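PDB 6EI3: proton-dependent oligopeptide transporter family protein from Xanthomonas campestris, which probably couples proton movement to the uptake of small peptides across the membrane, as in other POT-family members of the major facilitator superfamily, and was crystallised in an auto-inhibited state. Local coordinates for residues L161-H165 with L166-W170; P175-L178 with M179-T183; A208-R211 with S212-A216. All blocks are in the same frame, centred on the assembly; numbering follows the deposited sequence.

Contact 1: residues L161-H165 with L166-W170. With 78M ((2S)-2,3-dihydroxypropyl(7Z)-pentadec-7-enoate), chain D; 78M ((2S)-2,3-dihydroxypropyl(7Z)-pentadec-7-enoate), chain I; 78M ((2S)-2,3-dihydroxypropyl(7Z)-pentadec-7-enoate), chain L.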
# COMPACT_ATOMS: atom_id res chain seq x y z
N LEU A 161 13.13 -18.21 -9.19
CA LEU A 161 13.95 -19.35 -9.63
C LEU A 161 13.04 -20.54 -9.94
O LEU A 161 13.29 -21.24 -10.91
CB LEU A 161 14.99 -19.76 -8.56
CG LEU A 161 16.25 -18.89 -8.43
CD1 LEU A 161 17.22 -19.52 -7.44
CD2 LEU A 161 16.97 -18.72 -9.76
N ALA A 162 11.98 -20.75 -9.12
CA ALA A 162 10.97 -21.79 -9.40
C ALA A 162 10.28 -21.45 -10.75
O ALA A 162 10.07 -22.35 -11.56
CB ALA A 162 9.93 -21.84 -8.29
N LEU A 163 9.95 -20.17 -10.99
CA LEU A 163 9.32 -19.73 -12.25
C LEU A 163 10.23 -20.00 -13.44
O LEU A 163 9.80 -20.61 -14.42
CB LEU A 163 8.95 -18.22 -12.21
CG LEU A 163 8.26 -17.66 -13.50
CD1 LEU A 163 6.89 -18.32 -13.77
CD2 LEU A 163 8.14 -16.15 -13.47
N LYS A 164 11.49 -19.55 -13.34
CA LYS A 164 12.47 -19.69 -14.41
C LYS A 164 12.82 -21.13 -14.76
O LYS A 164 12.92 -21.45 -15.94
CB LYS A 164 13.74 -18.90 -14.06
CG LYS A 164 14.60 -18.54 -15.28
CD LYS A 164 15.99 -18.10 -14.88
CE LYS A 164 16.92 -18.09 -16.07
NZ LYS A 164 16.93 -16.77 -16.75
N HIS A 165 13.03 -21.99 -13.75
CA HIS A 165 13.52 -23.36 -14.03
C HIS A 165 12.46 -24.44 -13.96
O HIS A 165 12.62 -25.46 -14.61
CB HIS A 165 14.70 -23.70 -13.12
CG HIS A 165 15.75 -22.63 -13.10
ND1 HIS A 165 16.50 -22.34 -14.23
CD2 HIS A 165 16.13 -21.81 -12.09
CE1 HIS A 165 17.30 -21.34 -13.88
NE2 HIS A 165 17.11 -20.99 -12.60
N LEU A 166 11.41 -24.25 -13.15
CA LEU A 166 10.37 -25.26 -12.98
C LEU A 166 9.07 -24.92 -13.71
O LEU A 166 8.35 -25.83 -14.11
CB LEU A 166 10.08 -25.54 -11.48
CG LEU A 166 11.26 -25.69 -10.50
CD1 LEU A 166 10.77 -25.91 -9.07
CD2 LEU A 166 12.20 -26.82 -10.90
N GLY A 167 8.76 -23.64 -13.86
CA GLY A 167 7.53 -23.24 -14.54
C GLY A 167 6.47 -22.64 -13.64
O GLY A 167 6.60 -22.69 -12.41
N PRO A 168 5.38 -22.09 -14.25
CA PRO A 168 4.34 -21.37 -13.48
C PRO A 168 3.56 -22.18 -12.44
O PRO A 168 3.22 -21.62 -11.39
CB PRO A 168 3.40 -20.82 -14.55
CG PRO A 168 4.18 -20.84 -15.82
CD PRO A 168 5.16 -21.96 -15.71
N SER A 169 3.23 -23.45 -12.73
CA SER A 169 2.53 -24.35 -11.82
C SER A 169 3.34 -24.51 -10.53
O SER A 169 2.74 -24.66 -9.47
CB SER A 169 2.35 -25.73 -12.46
OG SER A 169 1.28 -25.74 -13.39
N TRP A 170 4.67 -24.50 -10.62
CA TRP A 170 5.51 -24.62 -9.43
C TRP A 170 5.64 -23.29 -8.74
O TRP A 170 5.50 -23.21 -7.52
CB TRP A 170 6.89 -25.22 -9.76
CG TRP A 170 6.82 -26.68 -10.13
CD1 TRP A 170 6.61 -27.19 -11.37
CD2 TRP A 170 6.87 -27.79 -9.23
NE1 TRP A 170 6.57 -28.57 -11.31
CE2 TRP A 170 6.70 -28.96 -10.00
CE3 TRP A 170 7.05 -27.92 -7.84
CZ2 TRP A 170 6.72 -30.25 -9.44
CZ3 TRP A 170 7.08 -29.20 -7.28
CH2 TRP A 170 6.89 -30.34 -8.07
O21 78M D . 7.06 -29.96 -13.81
C20 78M D . 5.76 -30.54 -13.85
C18 78M D . 4.73 -29.57 -14.38
O19 78M D . 5.08 -28.22 -14.05
C17 78M D . 3.33 -29.87 -13.90
O2 78M D . 3.43 -29.87 -12.45
C1 78M D . 2.37 -29.47 -11.74
O1 78M D . 1.39 -28.96 -12.20
C2 78M D . 2.57 -29.79 -10.28
C3 78M D . 2.83 -28.57 -9.41
C4 78M D . 3.02 -28.98 -7.97
C5 78M D . 3.20 -27.85 -6.98
C6 78M D . 3.32 -28.36 -5.55
C7 78M D . 3.56 -27.28 -4.54
C8 78M D . 4.42 -27.31 -3.53
C9 78M D . 5.36 -28.41 -3.15
C10 78M D . 6.82 -27.95 -3.16
C11 78M D . 7.42 -27.69 -1.78
C12 78M D . 6.86 -26.49 -1.03
C13 78M D . 7.46 -26.31 0.36
C15 78M D . 5.59 -25.67 1.94
C14 78M D . 6.83 -25.21 1.20
O21 78M I . 19.70 -21.34 -11.60
C20 78M I . 20.24 -22.24 -12.56
C18 78M I . 21.29 -23.14 -11.93
O19 78M I . 22.05 -23.77 -12.97
C17 78M I . 20.71 -24.19 -11.02
O2 78M I . 19.82 -23.57 -10.05
C1 78M I . 20.34 -23.09 -8.91
O1 78M I . 21.52 -22.99 -8.70
C2 78M I . 19.26 -22.68 -7.95
C3 78M I . 19.59 -23.02 -6.50
C4 78M I . 18.56 -22.49 -5.52
C5 78M I . 18.01 -23.54 -4.59
C6 78M I . 16.83 -23.07 -3.75
C7 78M I . 17.21 -22.74 -2.34
C8 78M I . 16.72 -23.29 -1.24
C9 78M I . 15.69 -24.38 -1.14
C10 78M I . 15.12 -24.55 0.26
C11 78M I . 14.32 -25.83 0.44
C12 78M I . 13.66 -25.98 1.80
C13 78M I . 12.16 -25.70 1.81
C15 78M I . 11.62 -25.24 4.27
C14 78M I . 11.69 -24.69 2.85
O21 78M L . 17.93 -26.20 -17.17
C20 78M L . 18.95 -26.58 -16.26
C18 78M L . 19.42 -25.39 -15.45
O19 78M L . 20.70 -25.66 -14.85
C17 78M L . 18.42 -24.95 -14.42
O2 78M L . 18.61 -25.72 -13.20
C1 78M L . 17.66 -26.59 -12.84
O1 78M L . 16.79 -26.98 -13.58
C2 78M L . 17.82 -27.01 -11.41
C3 78M L . 16.67 -26.60 -10.50
C4 78M L . 16.70 -25.14 -10.08
C5 78M L . 16.21 -24.87 -8.66
C6 78M L . 14.76 -24.41 -8.56
C7 78M L . 14.44 -23.74 -7.24
C8 78M L . 13.96 -24.30 -6.13
C9 78M L . 13.63 -25.75 -5.89
C10 78M L . 12.97 -26.04 -4.53
C11 78M L . 11.45 -26.14 -4.58
C12 78M L . 10.78 -26.76 -3.34
C13 78M L . 10.85 -25.96 -2.04
C15 78M L . 10.02 -23.97 -0.70
C14 78M L . 10.04 -24.66 -2.04

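Contact 2: residues P175-L178 with M179-T183. With 78M ((2S)-2,3-dihydroxypropyl(7Z)-pentadec-7-enoate), chain D.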
# COMPACT_ATOMS: atom_id res chain seq x y z
N PRO A 175 3.53 -20.68 -3.28
CA PRO A 175 2.75 -19.74 -2.45
C PRO A 175 1.33 -20.24 -2.15
O PRO A 175 0.82 -19.97 -1.08
CB PRO A 175 2.71 -18.45 -3.31
CG PRO A 175 3.92 -18.53 -4.18
CD PRO A 175 4.03 -20.00 -4.50
N GLY A 176 0.74 -20.99 -3.07
CA GLY A 176 -0.60 -21.54 -2.88
C GLY A 176 -0.64 -22.53 -1.73
O GLY A 176 -1.50 -22.43 -0.85
N ILE A 177 0.34 -23.45 -1.68
CA ILE A 177 0.46 -24.45 -0.59
C ILE A 177 0.73 -23.78 0.76
O ILE A 177 0.11 -24.14 1.77
CB ILE A 177 1.50 -25.55 -0.95
CG1 ILE A 177 0.99 -26.46 -2.11
CG2 ILE A 177 1.92 -26.40 0.27
CD1 ILE A 177 -0.33 -27.40 -1.81
N LEU A 178 1.58 -22.76 0.77
CA LEU A 178 1.90 -22.01 1.98
C LEU A 178 0.69 -21.29 2.54
O LEU A 178 0.57 -21.19 3.76
CB LEU A 178 3.06 -21.03 1.74
CG LEU A 178 4.44 -21.70 1.75
CD1 LEU A 178 5.46 -20.77 1.18
CD2 LEU A 178 4.85 -22.09 3.17
N MET A 179 -0.21 -20.82 1.67
CA MET A 179 -1.45 -20.15 2.07
C MET A 179 -2.41 -21.18 2.65
O MET A 179 -3.09 -20.89 3.63
CB MET A 179 -2.09 -19.40 0.87
CG MET A 179 -3.14 -18.38 1.28
SD MET A 179 -2.56 -17.21 2.56
CE MET A 179 -3.98 -17.23 3.66
N PHE A 180 -2.46 -22.39 2.05
CA PHE A 180 -3.28 -23.46 2.60
C PHE A 180 -2.77 -23.78 4.02
O PHE A 180 -3.56 -23.90 4.94
CB PHE A 180 -3.25 -24.73 1.71
CG PHE A 180 -3.81 -25.93 2.44
CD1 PHE A 180 -5.18 -26.14 2.50
CD2 PHE A 180 -2.97 -26.81 3.12
CE1 PHE A 180 -5.70 -27.24 3.21
CE2 PHE A 180 -3.50 -27.87 3.85
CZ PHE A 180 -4.86 -28.08 3.89
N ILE A 181 -1.43 -23.87 4.17
CA ILE A 181 -0.80 -24.15 5.47
C ILE A 181 -1.05 -23.01 6.44
O ILE A 181 -1.29 -23.29 7.61
CB ILE A 181 0.73 -24.45 5.32
CG1 ILE A 181 0.96 -25.81 4.59
CG2 ILE A 181 1.42 -24.42 6.71
CD1 ILE A 181 2.42 -26.03 4.09
N ALA A 182 -0.98 -21.73 5.97
CA ALA A 182 -1.25 -20.56 6.81
C ALA A 182 -2.66 -20.64 7.40
O ALA A 182 -2.84 -20.40 8.59
CB ALA A 182 -1.12 -19.27 5.99
N THR A 183 -3.66 -20.99 6.54
CA THR A 183 -5.08 -21.10 6.93
C THR A 183 -5.27 -22.26 7.90
O THR A 183 -5.96 -22.10 8.91
CB THR A 183 -5.97 -21.21 5.67
OG1 THR A 183 -5.67 -20.13 4.78
CG2 THR A 183 -7.47 -21.20 6.00
O21 78M D . 7.06 -29.96 -13.81
C20 78M D . 5.76 -30.54 -13.85
C18 78M D . 4.73 -29.57 -14.38
O19 78M D . 5.08 -28.22 -14.05
C17 78M D . 3.33 -29.87 -13.90
O2 78M D . 3.43 -29.87 -12.45
C1 78M D . 2.37 -29.47 -11.74
O1 78M D . 1.39 -28.96 -12.20
C2 78M D . 2.57 -29.79 -10.28
C3 78M D . 2.83 -28.57 -9.41
C4 78M D . 3.02 -28.98 -7.97
C5 78M D . 3.20 -27.85 -6.98
C6 78M D . 3.32 -28.36 -5.55
C7 78M D . 3.56 -27.28 -4.54
C8 78M D . 4.42 -27.31 -3.53
C9 78M D . 5.36 -28.41 -3.15
C10 78M D . 6.82 -27.95 -3.16
C11 78M D . 7.42 -27.69 -1.78
C12 78M D . 6.86 -26.49 -1.03
C13 78M D . 7.46 -26.31 0.36
C15 78M D . 5.59 -25.67 1.94
C14 78M D . 6.83 -25.21 1.20

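Contact 3: residues A208-R211 with S212-A216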
# COMPACT_ATOMS: atom_id res chain seq x y z
N ALA A 208 -19.79 9.24 13.68
CA ALA A 208 -20.84 10.02 14.36
C ALA A 208 -20.58 11.53 14.32
O ALA A 208 -21.51 12.28 14.07
CB ALA A 208 -20.99 9.55 15.80
N VAL A 209 -19.31 11.95 14.54
CA VAL A 209 -18.90 13.37 14.53
C VAL A 209 -19.00 13.94 13.10
O VAL A 209 -19.49 15.05 12.95
CB VAL A 209 -17.51 13.61 15.20
CG1 VAL A 209 -17.13 15.08 15.18
CG2 VAL A 209 -17.50 13.08 16.63
N VAL A 210 -18.57 13.17 12.07
CA VAL A 210 -18.66 13.56 10.65
C VAL A 210 -20.15 13.74 10.27
O VAL A 210 -20.50 14.72 9.61
CB VAL A 210 -17.94 12.53 9.72
CG1 VAL A 210 -18.30 12.74 8.25
CG2 VAL A 210 -16.42 12.59 9.91
N ARG A 211 -21.01 12.78 10.70
CA ARG A 211 -22.46 12.76 10.47
C ARG A 211 -23.08 14.02 11.09
O ARG A 211 -23.79 14.74 10.39
CB ARG A 211 -23.07 11.49 11.10
CG ARG A 211 -24.53 11.19 10.74
CD ARG A 211 -25.02 9.88 11.35
NE ARG A 211 -24.22 8.73 10.92
CZ ARG A 211 -23.49 7.96 11.73
NH1 ARG A 211 -23.47 8.19 13.04
NH2 ARG A 211 -22.78 6.95 11.24
N SER A 212 -22.75 14.31 12.37
CA SER A 212 -23.24 15.50 13.07
C SER A 212 -22.73 16.79 12.43
O SER A 212 -23.51 17.72 12.30
CB SER A 212 -22.85 15.47 14.54
OG SER A 212 -23.47 14.38 15.21
N ALA A 213 -21.45 16.84 12.02
CA ALA A 213 -20.83 18.01 11.37
C ALA A 213 -21.53 18.38 10.07
O ALA A 213 -21.88 19.54 9.89
CB ALA A 213 -19.35 17.75 11.12
N LEU A 214 -21.73 17.39 9.16
CA LEU A 214 -22.37 17.60 7.86
C LEU A 214 -23.87 17.92 7.94
O LEU A 214 -24.34 18.79 7.20
CB LEU A 214 -22.14 16.39 6.93
CG LEU A 214 -20.73 16.18 6.35
CD1 LEU A 214 -20.56 14.76 5.84
CD2 LEU A 214 -20.44 17.16 5.22
N LEU A 215 -24.63 17.22 8.82
CA LEU A 215 -26.08 17.41 8.97
C LEU A 215 -26.51 18.61 9.82
O LEU A 215 -27.60 19.13 9.59
CB LEU A 215 -26.77 16.14 9.50
CG LEU A 215 -26.73 14.86 8.66
CD1 LEU A 215 -27.20 13.67 9.47
CD2 LEU A 215 -27.56 14.98 7.39
N ALA A 216 -25.70 19.02 10.82
CA ALA A 216 -26.05 20.15 11.70
C ALA A 216 -26.28 21.46 10.97
O ALA A 216 -25.51 21.83 10.09
CB ALA A 216 -25.00 20.34 12.79

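Contact 1: residues L161-H165 with L166-W170
Ala162 O takes two N-H donors as helix 137-165 ends: Leu166 N at 2.8 Å by an i to i-4 bond bent to 141°, its donor tilted from the carbonyl plane, and Gly167 N at 2.9 Å, one residue further along and in that plane. A weak third bond runs from Gly167 N to Leu163 O. Gly167 then breaks the helical path with a positive phi of 110° and serves at once as N-cap of helix 168-188, with Pro168 in its first turn. Side-chain packing across the turn is light. Leu166 lays CD1 4.2 Å from Ala162 CB. Leu163, with CG swung anti to the backbone N (chi1 -179°), brings CD1 round to Pro168, 4.2 Å from the ring CG. Three monoacylglycerol lipid molecules lie against the side chains of the turn. Trp170 NE1 donates to O21 of one at 2.9 Å, while C3 of the same lipid lies over one face of the indole. His165 NE2 comes within 2.8 Å of O21 of a second molecule, and the ester O2 of a third sits over a face of the imidazole. Among the neighbours, Ser169 OG bonds Glu97 OE1, Phe28 of helix 25-30 packs on both Leu163 and Pro168, and Ala162 rests on Ile174 of helix 168-188, so the two helices joined here turn back against one another.

Contact 2: residues P175-L178 with M179-T183
Ile177 and Ile181, one turn apart on helix 168-188, meet through CG2 of the first and CD1 of the second at 3.9 Å, where the two side chains cross obliquely. With CG1 of Ile177 beside the backbone N (chi1 -69°), CG2 lies anti to that N, toward the next turn; CG1 makes the closer lipid contact. Ile181 also leans over the Ile177 carbonyl, its CG1 3.4 Å from Ile177 O. The same oxygen lies near the plane of the Phe180 ring, at its edge. The lipid that Trp170 holds by its glycerol end runs its acyl chain along this ridge: C7 lies 3.6 Å from Ile177 CG1, and the terminal C15 reaches both Ile181 CD1 and Leu178 CD2.

Behind the side chains stands a run of i to i-4 backbone bonds. Ile181 N reaches Ile177 O at 2.9 Å and 160°, Ala182 N donates to Leu178 O and Phe180 N to Gly176 O. Met179 N bonds Pro175 O and makes a second, weak bond to Gly176 O. One turn on, Met179 O is gripped twice by Thr183, by its N and by OG1 at 2.9 Å, the two coming from opposite faces of the carbonyl plane; the hydroxyl is thus satisfied within the helix. At the other end Pro175 has no N-H to give, and the helix is kinked there; Pro175 O also accepts from Ser17 OG.

Away from the lipid, buried Met179, Ala182 and Thr183 lie against two helices: Met179 and Ala182 pack on helix 4-22 at Glu14 and Cys13, while Met179 and Thr183 meet helix 62-95 at Tyr86 and Ser83. Leu178, at the border, also touches Phe16 of helix 4-22.

Contact 3: residues A208-R211 with S212-A216
Ser212 N donates to Ala208 O at 2.9 Å and 161°, the first of four successive i to i-4 bonds between 208-211 and 212-216, in the last turns of the short alpha-helix 206-215 of this POT-family, major facilitator fold. Ala213 N to Val209 O is the shortest of the four at 2.8 Å, and Leu214 N to Val210 O the straightest at 168°; Leu215 N to Arg211 O follows, and Ala216 N to Ser212 O carries the pattern to the helix end. Ser212 OG lies 3.1 Å from Ala208 O and is hydrogen-bonded to His278 NE2, tying the helix to the loop between helices 248-270 and 281-306. At the C-terminal end, where helix carbonyls point outward, Gln270 NE2 donates to the carbonyls of Ala213 and Leu214, and Arg223 NH2 to that of Leu215.

The packing follows two stripes. On one, Val210 and Leu214 lie side by side against helix 248-270, both touching Thr267, with Val210 CG1 3.9 Å from Leu214 CD1. On the exposed stripe Arg211 and Leu215 run the same way. Arg211 extends through chi1 and chi2 before bending at chi3 (-59°), and it is the aliphatic CG that lies 3.9 Å from Leu215 CD1.

All three contacts are local and partly buried, with one face against neighbouring helices and another on the surface: Lys164 in contact 1, Ile177 and Phe180 in contact 2, Arg211 and Leu215 in contact 3. Contacts 1 and 2 share helix 168-188 and one lipid; contact 1 takes its glycerol end and the start of the acyl chain, contact 2 the middle and tip. Contact 1 spans a break between helices, whereas 175-183, after the kink at Pro175, and 208-216 keep a helical bonding pattern. Contact 3, on the next helix, lies about 54 Å from contact 1 between centres, across the chain's centre. No lipid touches it; His278 and Gln270 bond it, as Glu97 and Ser17 bond contacts 1 and 2.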